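Chitooligosaccharidolytic beta-N-acetylglucosaminidase (PDB 3OZP) hydrolyses single N-acetylglucosamine units from the non-reducing ends of beta-linked chitooligosaccharides, with a preference for shorter substrates. Local coordinates at residues R198-I203 with P249-T254; T235-N240 with Y327-E332; D2-W7 with K16-P21. One frame throughout, in Å; residues are numbered along the deposited sequence.

Contact 1. Residues R198-I203 with P249-T254; sequences RNYYSI and PQKVYT. With OAN (O-(2-acetamido-2-deoxy D-glucopyranosylidene) amino-N-phenylcarbamate), chain B.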
loop_
_atom_site.group_PDB
_atom_site.type_symbol
_atom_site.label_atom_id
_atom_site.label_comp_id
_atom_site.label_asym_id
_atom_site.label_seq_id
_atom_site.Cartn_x
_atom_site.Cartn_y
_atom_site.Cartn_z
ATOM N N ARG A 198 -10.043 1.320 14.796
ATOM C CA ARG A 198 -8.640 1.630 15.053
ATOM C C ARG A 198 -8.147 2.733 14.125
ATOM O O ARG A 198 -7.231 3.474 14.466
ATOM C CB ARG A 198 -7.771 0.379 14.948
ATOM C CG ARG A 198 -7.669 -0.409 16.248
ATOM C CD ARG A 198 -9.035 -0.837 16.827
ATOM N NE ARG A 198 -8.822 -1.722 17.970
ATOM C CZ ARG A 198 -8.659 -3.040 17.878
ATOM N NH1 ARG A 198 -8.727 -3.641 16.691
ATOM N NH2 ARG A 198 -8.441 -3.760 18.977
ATOM N N ASN A 199 -8.773 2.829 12.958
ATOM C CA ASN A 199 -8.610 3.965 12.053
ATOM C C ASN A 199 -9.872 4.081 11.213
ATOM O O ASN A 199 -10.567 3.084 10.996
ATOM C CB ASN A 199 -7.376 3.799 11.157
ATOM C CG ASN A 199 -6.089 4.283 11.820
ATOM O OD1 ASN A 199 -6.005 5.414 12.296
ATOM N ND2 ASN A 199 -5.081 3.427 11.845
ATOM N N TYR A 200 -10.175 5.291 10.749
ATOM C CA TYR A 200 -11.373 5.518 9.944
ATOM C C TYR A 200 -11.160 5.166 8.472
ATOM O O TYR A 200 -10.071 5.339 7.932
ATOM C CB TYR A 200 -11.838 6.968 10.097
ATOM C CG TYR A 200 -13.151 7.284 9.433
ATOM C CD1 TYR A 200 -13.186 7.944 8.207
ATOM C CD2 TYR A 200 -14.361 6.928 10.028
ATOM C CE1 TYR A 200 -14.384 8.245 7.590
ATOM C CE2 TYR A 200 -15.575 7.231 9.413
ATOM C CZ TYR A 200 -15.572 7.890 8.196
ATOM O OH TYR A 200 -16.756 8.195 7.575
ATOM N N TYR A 201 -12.209 4.638 7.845
ATOM C CA TYR A 201 -12.212 4.309 6.422
ATOM C C TYR A 201 -13.337 5.089 5.781
ATOM O O TYR A 201 -14.472 5.037 6.250
ATOM C CB TYR A 201 -12.445 2.803 6.199
ATOM C CG TYR A 201 -11.258 1.928 6.549
ATOM C CD1 TYR A 201 -10.508 1.302 5.550
ATOM C CD2 TYR A 201 -10.878 1.737 7.877
ATOM C CE1 TYR A 201 -9.410 0.499 5.872
ATOM C CE2 TYR A 201 -9.785 0.948 8.207
ATOM C CZ TYR A 201 -9.060 0.328 7.206
ATOM O OH TYR A 201 -7.989 -0.461 7.539
ATOM N N SER A 202 -13.026 5.826 4.721
ATOM C CA SER A 202 -14.051 6.586 4.008
ATOM C C SER A 202 -15.084 5.605 3.459
ATOM O O SER A 202 -14.742 4.470 3.106
ATOM C CB SER A 202 -13.426 7.376 2.863
ATOM O OG SER A 202 -13.043 6.507 1.811
ATOM N N ILE A 203 -16.344 6.021 3.396
ATOM C CA ILE A 203 -17.356 5.114 2.871
ATOM C C ILE A 203 -17.106 4.811 1.383
ATOM O O ILE A 203 -17.423 3.714 0.915
ATOM C CB ILE A 203 -18.831 5.522 3.224
ATOM C CG1 ILE A 203 -19.502 6.309 2.113
ATOM C CG2 ILE A 203 -18.943 6.236 4.568
ATOM C CD1 ILE A 203 -20.546 5.500 1.417
ATOM N N PRO A 249 -15.831 14.839 13.963
ATOM C CA PRO A 249 -17.246 14.883 13.595
ATOM C C PRO A 249 -17.526 14.350 12.194
ATOM O O PRO A 249 -18.632 13.887 11.932
ATOM C CB PRO A 249 -17.578 16.382 13.658
ATOM C CG PRO A 249 -16.578 16.948 14.593
ATOM C CD PRO A 249 -15.325 16.182 14.312
ATOM N N GLN A 250 -16.540 14.429 11.308
ATOM C CA GLN A 250 -16.684 13.947 9.937
ATOM C C GLN A 250 -16.338 12.460 9.815
ATOM O O GLN A 250 -16.768 11.798 8.867
ATOM C CB GLN A 250 -15.823 14.768 8.970
ATOM C CG GLN A 250 -16.181 16.265 8.904
ATOM C CD GLN A 250 -15.637 17.070 10.083
ATOM O OE1 GLN A 250 -14.676 16.664 10.745
ATOM N NE2 GLN A 250 -16.252 18.224 10.346
ATOM N N LYS A 251 -15.570 11.947 10.778
ATOM C CA LYS A 251 -15.155 10.544 10.783
ATOM C C LYS A 251 -16.198 9.693 11.500
ATOM O O LYS A 251 -15.992 9.181 12.598
ATOM C CB LYS A 251 -13.748 10.392 11.364
ATOM C CG LYS A 251 -12.697 10.921 10.403
ATOM C CD LYS A 251 -11.282 10.744 10.905
ATOM C CE LYS A 251 -10.312 11.181 9.818
ATOM N NZ LYS A 251 -8.938 11.374 10.331
ATOM N N VAL A 252 -17.325 9.546 10.817
ATOM C CA VAL A 252 -18.526 9.001 11.385
ATOM C C VAL A 252 -19.239 8.193 10.297
ATOM O O VAL A 252 -19.003 8.408 9.104
ATOM C CB VAL A 252 -19.371 10.187 11.936
ATOM C CG1 VAL A 252 -20.751 10.295 11.303
ATOM C CG2 VAL A 252 -19.373 10.193 13.467
ATOM N N TYR A 253 -20.075 7.246 10.713
ATOM C CA TYR A 253 -20.918 6.494 9.793
ATOM C C TYR A 253 -22.387 6.730 10.124
ATOM O O TYR A 253 -22.942 6.110 11.036
ATOM C CB TYR A 253 -20.572 4.996 9.828
ATOM C CG TYR A 253 -19.136 4.698 9.462
ATOM C CD1 TYR A 253 -18.668 4.922 8.168
ATOM C CD2 TYR A 253 -18.247 4.185 10.408
ATOM C CE1 TYR A 253 -17.353 4.651 7.821
ATOM C CE2 TYR A 253 -16.917 3.904 10.071
ATOM C CZ TYR A 253 -16.484 4.143 8.774
ATOM O OH TYR A 253 -15.184 3.874 8.424
ATOM N N THR A 254 -22.997 7.649 9.376
ATOM C CA THR A 254 -24.391 8.036 9.568
ATOM C C THR A 254 -25.315 6.918 9.113
ATOM O O THR A 254 -24.880 5.988 8.428
ATOM C CB THR A 254 -24.755 9.287 8.740
ATOM O OG1 THR A 254 -24.551 9.013 7.350
ATOM C CG2 THR A 254 -23.927 10.504 9.159
HETATM C CAH OAN B . -9.699 -11.334 17.832
HETATM C CAG OAN B . -8.485 -10.417 17.683
HETATM O OAN OAN B . -7.721 -10.551 16.729
HETATM N NAI OAN B . -8.335 -9.504 18.668
HETATM C CAB OAN B . -7.251 -8.494 18.708
HETATM C CAC OAN B . -7.647 -7.362 17.727
HETATM O OAJ OAN B . -8.428 -6.383 18.416
HETATM C CAD OAN B . -6.417 -6.723 17.125
HETATM O OAK OAN B . -6.805 -5.661 16.247
HETATM C CAE OAN B . -5.698 -7.819 16.369
HETATM C CAF OAN B . -4.480 -7.260 15.640
HETATM O OAM OAN B . -3.825 -8.305 14.917
HETATM O OAL OAN B . -5.254 -8.828 17.310
HETATM C CAA OAN B . -5.977 -9.084 18.458
HETATM N NAY OAN B . -5.495 -9.911 19.386
HETATM O OAQ OAN B . -4.189 -10.547 19.085
HETATM C CAP OAN B . -3.225 -10.451 20.049
HETATM O OAR OAN B . -3.474 -10.734 21.223
HETATM N NAO OAN B . -1.992 -10.082 19.654
HETATM C CAS OAN B . -0.950 -9.974 20.486
HETATM C CAT OAN B . -0.237 -11.112 20.878
HETATM C CAU OAN B . 0.870 -10.985 21.721
HETATM C CAV OAN B . 1.272 -9.721 22.161
HETATM C CAW OAN B . 0.573 -8.583 21.760
HETATM C CAX OAN B . -0.534 -8.710 20.916
#
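Tyr200 and Tyr253 stack on each other, and each sends its hydroxyl to a backbone carbonyl of the opposite segment. The rings form an offset stack, the Tyr200 and Tyr253 centroids 4.7 Å apart and the planes tilted by 21°, and the two side chains run past one another in opposite senses. The tightest ring contact joins Tyr200 CE2 to Tyr253 CZ at 3.3 Å. At one end Tyr200 OH donates to Val252 O over 2.7 Å, rising 40° out of the carbonyl plane; at the other, Tyr253 OH donates to Tyr201 O over 2.6 Å, in the carbonyl plane and on a lone pair. The other face of Tyr200 is taken by Lys251, whose CA sits over the middle of the ring, 3.6 Å from the Tyr200 centroid in a CH-pi contact. With CG swung opposite the backbone N (chi1 -174°), the Tyr200 ring enters this sandwich between main chain and tyrosine. Lys251 is the centre of an inverse gamma turn; its CB and CG continue over the CG end of the ring, and its ammonium pairs with Glu561 of the second subunit. Both segments are loops of the family 20 (beta/alpha)8 barrel: 198-203 leads from strand 189-195 into helix 203-215, and the loop 249-254 runs into helix 255-267. Cutting Tyr200 back to an alanine would probably leave Val252 O without this donor and open a gap between Lys251 and the Tyr253 ring. Ile203 CG2 meets the edge of the Tyr253 ring, 3.8 Å from Tyr253 CD1. Segment 198-203 starts in the sugar pocket, where Arg198 NH2 donates to OAJ of the ligand over 2.7 Å while Arg198 NH1, salt-bridged to Asp195, gives weaker bonds to OAJ and OAK.

Contact 2. Residues T235-N240 with Y327-E332; sequences TTKRPN and YSDMAE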
loop_
_atom_site.group_PDB
_atom_site.type_symbol
_atom_site.label_atom_id
_atom_site.label_comp_id
_atom_site.label_asym_id
_atom_site.label_seq_id
_atom_site.Cartn_x
_atom_site.Cartn_y
_atom_site.Cartn_z
ATOM N N THR A 235 -25.292 6.196 16.549
ATOM C CA THR A 235 -26.445 5.729 17.328
ATOM C C THR A 235 -27.370 6.904 17.549
ATOM O O THR A 235 -27.031 7.812 18.302
ATOM C CB THR A 235 -26.041 5.324 18.769
ATOM O OG1 THR A 235 -24.686 4.866 18.813
ATOM C CG2 THR A 235 -26.982 4.287 19.346
ATOM N N THR A 236 -28.540 6.882 16.920
ATOM C CA THR A 236 -29.541 7.928 17.130
ATOM C C THR A 236 -30.048 7.928 18.578
ATOM O O THR A 236 -30.270 8.994 19.165
ATOM C CB THR A 236 -30.716 7.796 16.132
ATOM O OG1 THR A 236 -30.200 7.787 14.797
ATOM C CG2 THR A 236 -31.707 8.956 16.270
ATOM N N LYS A 237 -30.193 6.736 19.157
ATOM C CA LYS A 237 -30.728 6.598 20.516
ATOM C C LYS A 237 -29.740 6.944 21.626
ATOM O O LYS A 237 -30.144 7.385 22.705
ATOM C CB LYS A 237 -31.314 5.198 20.730
ATOM C CG LYS A 237 -32.562 4.957 19.912
ATOM C CD LYS A 237 -33.104 3.551 20.078
ATOM C CE LYS A 237 -34.418 3.424 19.322
ATOM N NZ LYS A 237 -35.028 2.083 19.484
ATOM N N ARG A 238 -28.450 6.744 21.371
ATOM C CA ARG A 238 -27.415 7.098 22.347
ATOM C C ARG A 238 -26.327 7.957 21.685
ATOM O O ARG A 238 -25.172 7.530 21.560
ATOM C CB ARG A 238 -26.822 5.842 23.003
ATOM C CG ARG A 238 -27.839 4.929 23.702
ATOM C CD ARG A 238 -28.333 5.505 25.031
ATOM N NE ARG A 238 -29.356 4.652 25.635
ATOM C CZ ARG A 238 -29.840 4.794 26.869
ATOM N NH1 ARG A 238 -29.408 5.767 27.661
ATOM N NH2 ARG A 238 -30.769 3.957 27.315
ATOM N N PRO A 239 -26.699 9.186 21.270
ATOM C CA PRO A 239 -25.839 10.037 20.438
ATOM C C PRO A 239 -24.504 10.448 21.058
ATOM O O PRO A 239 -23.558 10.726 20.319
ATOM C CB PRO A 239 -26.715 11.265 20.165
ATOM C CG PRO A 239 -27.692 11.299 21.296
ATOM C CD PRO A 239 -27.966 9.862 21.618
ATOM N N ASN A 240 -24.414 10.483 22.387
ATOM C CA ASN A 240 -23.148 10.813 23.055
ATOM C C ASN A 240 -22.017 9.814 22.779
ATOM O O ASN A 240 -20.840 10.178 22.818
ATOM C CB ASN A 240 -23.343 10.981 24.567
ATOM C CG ASN A 240 -23.844 12.370 24.955
ATOM O OD1 ASN A 240 -24.104 12.632 26.132
ATOM N ND2 ASN A 240 -23.977 13.265 23.976
ATOM N N TYR A 327 -27.817 -2.012 19.616
ATOM C CA TYR A 327 -28.178 -3.153 18.773
ATOM C C TYR A 327 -29.390 -2.824 17.909
ATOM O O TYR A 327 -29.441 -3.185 16.736
ATOM C CB TYR A 327 -28.471 -4.412 19.607
ATOM C CG TYR A 327 -27.355 -4.922 20.505
ATOM C CD1 TYR A 327 -26.010 -4.670 20.224
ATOM C CD2 TYR A 327 -27.657 -5.703 21.623
ATOM C CE1 TYR A 327 -24.999 -5.159 21.052
ATOM C CE2 TYR A 327 -26.661 -6.197 22.454
ATOM C CZ TYR A 327 -25.334 -5.925 22.168
ATOM O OH TYR A 327 -24.352 -6.413 23.003
ATOM N N SER A 328 -30.356 -2.123 18.498
ATOM C CA SER A 328 -31.575 -1.727 17.798
ATOM C C SER A 328 -31.294 -0.746 16.655
ATOM O O SER A 328 -31.844 -0.887 15.560
ATOM C CB SER A 328 -32.584 -1.142 18.788
ATOM O OG SER A 328 -33.820 -0.882 18.151
ATOM N N ASP A 329 -30.430 0.233 16.914
ATOM C CA ASP A 329 -29.986 1.166 15.879
ATOM C C ASP A 329 -29.196 0.441 14.778
ATOM O O ASP A 329 -29.371 0.731 13.595
ATOM C CB ASP A 329 -29.176 2.323 16.486
ATOM C CG ASP A 329 -30.067 3.380 17.153
ATOM O OD1 ASP A 329 -29.562 4.154 17.999
ATOM O OD2 ASP A 329 -31.275 3.437 16.839
ATOM N N MET A 330 -28.358 -0.516 15.169
ATOM C CA MET A 330 -27.627 -1.333 14.198
ATOM C C MET A 330 -28.577 -2.151 13.337
ATOM O O MET A 330 -28.443 -2.174 12.116
ATOM C CB MET A 330 -26.624 -2.257 14.887
ATOM C CG MET A 330 -25.355 -1.571 15.302
ATOM S SD MET A 330 -24.169 -2.744 15.943
ATOM C CE MET A 330 -22.750 -1.685 16.202
ATOM N N ALA A 331 -29.552 -2.796 13.977
ATOM C CA ALA A 331 -30.532 -3.629 13.274
ATOM C C ALA A 331 -31.334 -2.832 12.248
ATOM O O ALA A 331 -31.689 -3.354 11.190
ATOM C CB ALA A 331 -31.464 -4.320 14.268
ATOM N N GLU A 332 -31.601 -1.566 12.559
ATOM C CA GLU A 332 -32.356 -0.691 11.673
ATOM C C GLU A 332 -31.654 -0.468 10.330
ATOM O O GLU A 332 -32.288 -0.544 9.276
ATOM C CB GLU A 332 -32.626 0.658 12.348
ATOM C CG GLU A 332 -33.598 1.532 11.573
ATOM C CD GLU A 332 -33.619 2.981 12.036
ATOM O OE1 GLU A 332 -32.968 3.318 13.050
ATOM O OE2 GLU A 332 -34.293 3.790 11.366
HETATM O O HOH W 1 -33.543 1.614 16.670
#
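Asp329 reaches from helix 317-333 into the bend of the loop 235-240, and its carboxylate carries most of the contact. Asp329 OD1 accepts the N-H of Lys237 N over 2.9 Å in a nearly straight bond (168°), using the syn lone pair, the one on the side of the other oxygen. CG of Asp329 stands opposite its own carbonyl carbon (chi1 -78°), which carries the carboxylate away from the helix and toward this amide. Thr236 N is also close, 3.1 Å from Asp329 OD1, but its N-H is badly angled for a bond. Lys237, second in buried surface, adds its side chain: the chain is extended beyond CG and crosses the carboxylate at a slant, with Lys237 CG and CD each 3.7 Å from Asp329 OD2. The ammonium stays 4.8 Å from that oxygen, Lys237 NZ to Asp329 OD2, so the opposite charges do not touch. A water spans the interval. It donates to Asp329 OD2 over 2.9 Å, is hydrogen-bonded to Ser328 OG over 2.9 Å, and takes a weak bond from Lys237 NZ. Each carboxylate oxygen thus has its own partner, a main-chain N-H on OD1 and the water on OD2, which should restrain the group from turning about its bond to CB. The lysine charge nearby probably favours the ionised carboxylate. Next along the loop, Arg238 makes a salt bridge to Asp325, one helical turn earlier on the same helix. The arrangement belongs to the outer layer of a TIM barrel: the loop that follows the second strand, 220-224, is pinned to helix 317-333, which leads into the fourth strand, 340-343.

Contact 3. Residues D2-W7 with K16-P21; sequences DVVWRW and KLKNDP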
loop_
_atom_site.group_PDB
_atom_site.type_symbol
_atom_site.label_atom_id
_atom_site.label_comp_id
_atom_site.label_asym_id
_atom_site.label_seq_id
_atom_site.Cartn_x
_atom_site.Cartn_y
_atom_site.Cartn_z
ATOM N N ASP A 2 2.887 0.103 -31.738
ATOM C CA ASP A 2 2.054 -1.078 -31.613
ATOM C C ASP A 2 2.896 -2.182 -31.000
ATOM O O ASP A 2 4.124 -2.166 -31.123
ATOM C CB ASP A 2 1.536 -1.504 -32.987
ATOM C CG ASP A 2 0.690 -0.430 -33.644
ATOM O OD1 ASP A 2 1.182 0.210 -34.600
ATOM O OD2 ASP A 2 -0.457 -0.213 -33.187
ATOM N N VAL A 3 2.244 -3.127 -30.329
ATOM C CA VAL A 3 2.952 -4.250 -29.715
ATOM C C VAL A 3 3.747 -5.057 -30.749
ATOM O O VAL A 3 3.295 -5.288 -31.879
ATOM C CB VAL A 3 2.043 -5.117 -28.770
ATOM C CG1 VAL A 3 0.577 -4.787 -28.942
ATOM C CG2 VAL A 3 2.319 -6.618 -28.894
ATOM N N VAL A 4 4.949 -5.445 -30.336
ATOM C CA VAL A 4 5.968 -6.020 -31.201
ATOM C C VAL A 4 6.034 -7.541 -31.047
ATOM O O VAL A 4 6.630 -8.237 -31.870
ATOM C CB VAL A 4 7.338 -5.330 -30.889
ATOM C CG1 VAL A 4 8.488 -6.325 -30.720
ATOM C CG2 VAL A 4 7.653 -4.268 -31.931
ATOM N N TRP A 5 5.402 -8.043 -29.991
ATOM C CA TRP A 5 5.507 -9.445 -29.613
ATOM C C TRP A 5 4.222 -10.224 -29.870
ATOM O O TRP A 5 3.158 -9.646 -30.072
ATOM C CB TRP A 5 5.885 -9.562 -28.132
ATOM C CG TRP A 5 7.175 -8.885 -27.799
ATOM C CD1 TRP A 5 7.334 -7.664 -27.209
ATOM C CD2 TRP A 5 8.492 -9.381 -28.058
ATOM N NE1 TRP A 5 8.669 -7.370 -27.079
ATOM C CE2 TRP A 5 9.404 -8.410 -27.586
ATOM C CE3 TRP A 5 8.992 -10.559 -28.632
ATOM C CZ2 TRP A 5 10.791 -8.575 -27.679
ATOM C CZ3 TRP A 5 10.376 -10.726 -28.721
ATOM C CH2 TRP A 5 11.257 -9.734 -28.248
ATOM N N ARG A 6 4.347 -11.545 -29.856
ATOM C CA ARG A 6 3.207 -12.446 -29.855
ATOM C C ARG A 6 3.514 -13.563 -28.873
ATOM O O ARG A 6 4.662 -13.733 -28.452
ATOM C CB ARG A 6 2.942 -13.006 -31.261
ATOM C CG ARG A 6 4.085 -13.839 -31.822
ATOM C CD ARG A 6 3.729 -14.453 -33.170
ATOM N NE ARG A 6 4.782 -15.352 -33.632
ATOM C CZ ARG A 6 4.849 -16.649 -33.343
ATOM N NH1 ARG A 6 3.919 -17.227 -32.589
ATOM N NH2 ARG A 6 5.848 -17.377 -33.817
ATOM N N TRP A 7 2.486 -14.317 -28.502
ATOM C CA TRP A 7 2.647 -15.402 -27.551
ATOM C C TRP A 7 2.113 -16.714 -28.113
ATOM O O TRP A 7 1.126 -16.731 -28.851
ATOM C CB TRP A 7 1.976 -15.052 -26.217
ATOM C CG TRP A 7 2.757 -14.040 -25.419
ATOM C CD1 TRP A 7 3.608 -14.297 -24.381
ATOM C CD2 TRP A 7 2.773 -12.621 -25.610
ATOM N NE1 TRP A 7 4.148 -13.124 -23.908
ATOM C CE2 TRP A 7 3.653 -12.080 -24.644
ATOM C CE3 TRP A 7 2.123 -11.750 -26.497
ATOM C CZ2 TRP A 7 3.905 -10.708 -24.541
ATOM C CZ3 TRP A 7 2.373 -10.381 -26.393
ATOM C CH2 TRP A 7 3.255 -9.875 -25.418
ATOM N N LYS A 16 6.835 -15.806 -25.058
ATOM C CA LYS A 16 6.912 -14.593 -25.850
ATOM C C LYS A 16 7.818 -14.814 -27.052
ATOM O O LYS A 16 8.960 -15.257 -26.916
ATOM C CB LYS A 16 7.414 -13.418 -25.009
ATOM C CG LYS A 16 7.186 -12.063 -25.666
ATOM C CD LYS A 16 7.590 -10.900 -24.774
ATOM C CE LYS A 16 9.100 -10.668 -24.786
ATOM N NZ LYS A 16 9.425 -9.305 -24.280
ATOM N N LEU A 17 7.288 -14.505 -28.228
ATOM C CA LEU A 17 8.015 -14.677 -29.473
ATOM C C LEU A 17 7.879 -13.424 -30.310
ATOM O O LEU A 17 6.872 -12.720 -30.223
ATOM C CB LEU A 17 7.487 -15.897 -30.245
ATOM C CG LEU A 17 7.669 -17.280 -29.607
ATOM C CD1 LEU A 17 6.857 -18.339 -30.343
ATOM C CD2 LEU A 17 9.140 -17.684 -29.532
ATOM N N LYS A 18 8.899 -13.136 -31.112
ATOM C CA LYS A 18 8.831 -12.010 -32.032
ATOM C C LYS A 18 7.676 -12.224 -33.001
ATOM O O LYS A 18 7.492 -13.330 -33.518
ATOM C CB LYS A 18 10.142 -11.866 -32.808
ATOM C CG LYS A 18 10.408 -10.463 -33.321
ATOM C CD LYS A 18 10.495 -9.467 -32.166
ATOM C CE LYS A 18 11.661 -8.515 -32.338
ATOM N NZ LYS A 18 12.974 -9.177 -32.064
ATOM N N ASN A 19 6.883 -11.180 -33.217
ATOM C CA ASN A 19 5.821 -11.232 -34.215
ATOM C C ASN A 19 6.418 -10.890 -35.579
ATOM O O ASN A 19 6.292 -9.765 -36.064
ATOM C CB ASN A 19 4.670 -10.286 -33.841
ATOM C CG ASN A 19 3.458 -10.422 -34.768
ATOM O OD1 ASN A 19 2.641 -9.505 -34.866
ATOM N ND2 ASN A 19 3.336 -11.565 -35.438
ATOM N N ASP A 20 7.098 -11.865 -36.171
ATOM C CA ASP A 20 7.790 -11.677 -37.449
ATOM C C ASP A 20 6.789 -11.664 -38.607
ATOM O O ASP A 20 5.887 -12.502 -38.643
ATOM C CB ASP A 20 8.854 -12.761 -37.652
ATOM C CG ASP A 20 10.102 -12.532 -36.794
ATOM O OD1 ASP A 20 10.717 -13.530 -36.366
ATOM O OD2 ASP A 20 10.476 -11.359 -36.551
ATOM N N PRO A 21 6.939 -10.702 -39.541
ATOM C CA PRO A 21 5.984 -10.480 -40.637
ATOM C C PRO A 21 5.872 -11.633 -41.647
ATOM O O PRO A 21 4.821 -11.791 -42.276
ATOM C CB PRO A 21 6.525 -9.220 -41.327
ATOM C CG PRO A 21 7.971 -9.167 -40.953
ATOM C CD PRO A 21 8.017 -9.695 -39.553
HETATM O O HOH W 2 7.229 -7.181 -34.338
HETATM O O HOH W 3 5.915 -14.622 -36.345
HETATM O O HOH W 4 8.611 -15.643 -34.272
#
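The N-terminal beta hairpin pairs strand 5-10 with strand 13-18, and Arg6 and Leu17 form its antiparallel hydrogen-bonded pair here. Arg6 N donates to Leu17 O over 2.8 Å, and Leu17 N returns a bond to Arg6 O over 2.7 Å. Beyond the last paired residues, Asn19 N reaches Val4 O over 3.2 Å, and that carbonyl also accepts a water shared with Asn19 O. Trp5 lies between two lysines. Over one face comes Lys16, its chain turned about the CG-CD bond (chi3 80°) to lay CE 3.6 Å from the centroid of the Trp5 six-membered ring, while NZ makes a cation-pi contact 3.6 Å from the centroid of the five-membered ring. Lys18 CD covers the opposite face, 4.1 Å from the centroid of the six-membered ring. The stem of Lys16 serves a second indole, running alongside Trp7, with Lys16 CB 3.5 Å from Trp7 NE1; that NE1 donates to Gln565 O. On the side of the sheet away from Trp7, the Arg6 guanidinium has Leu17 CB over one face, and its NE makes a weak bond of 3.4 Å to Lys18 O, backed by waters. The polar ends of the indole sandwich turn to the second subunit: Lys16 NZ pairs with Glu284, Lys18 NZ with Asp288, and Trp5 NE1 donates to Phe244 O, all three on that subunit. Aliphatic lysine stems thus clamp the indole while their ammonium groups pair with carboxylates across the dimer interface, which probably helps to hold those charged ends in place for the second subunit.

How the contacts relate
All three contacts are partly buried, but their places differ. Contacts 1 and 2 belong to the catalytic barrel, their centres about 16 Å apart, and both hold the chain that runs from strand 220-224 to helix 255-267. Contact 1, nearer the chain's centre, relies on stacked aromatics and hydroxyl-to-carbonyl bonds, and one of its segments, 198-203, starts at the ligand; contact 2, farther out, rests on a carboxylate, a main-chain amide and a water. Contact 3, about 50 Å from contact 1 between centres, is a peripheral hairpin joined by strand pairing and lysine-indole packing. Contact 1 sends one lysine and contact 3 two to acidic residues of the second subunit, whereas contact 2 touches no other chain.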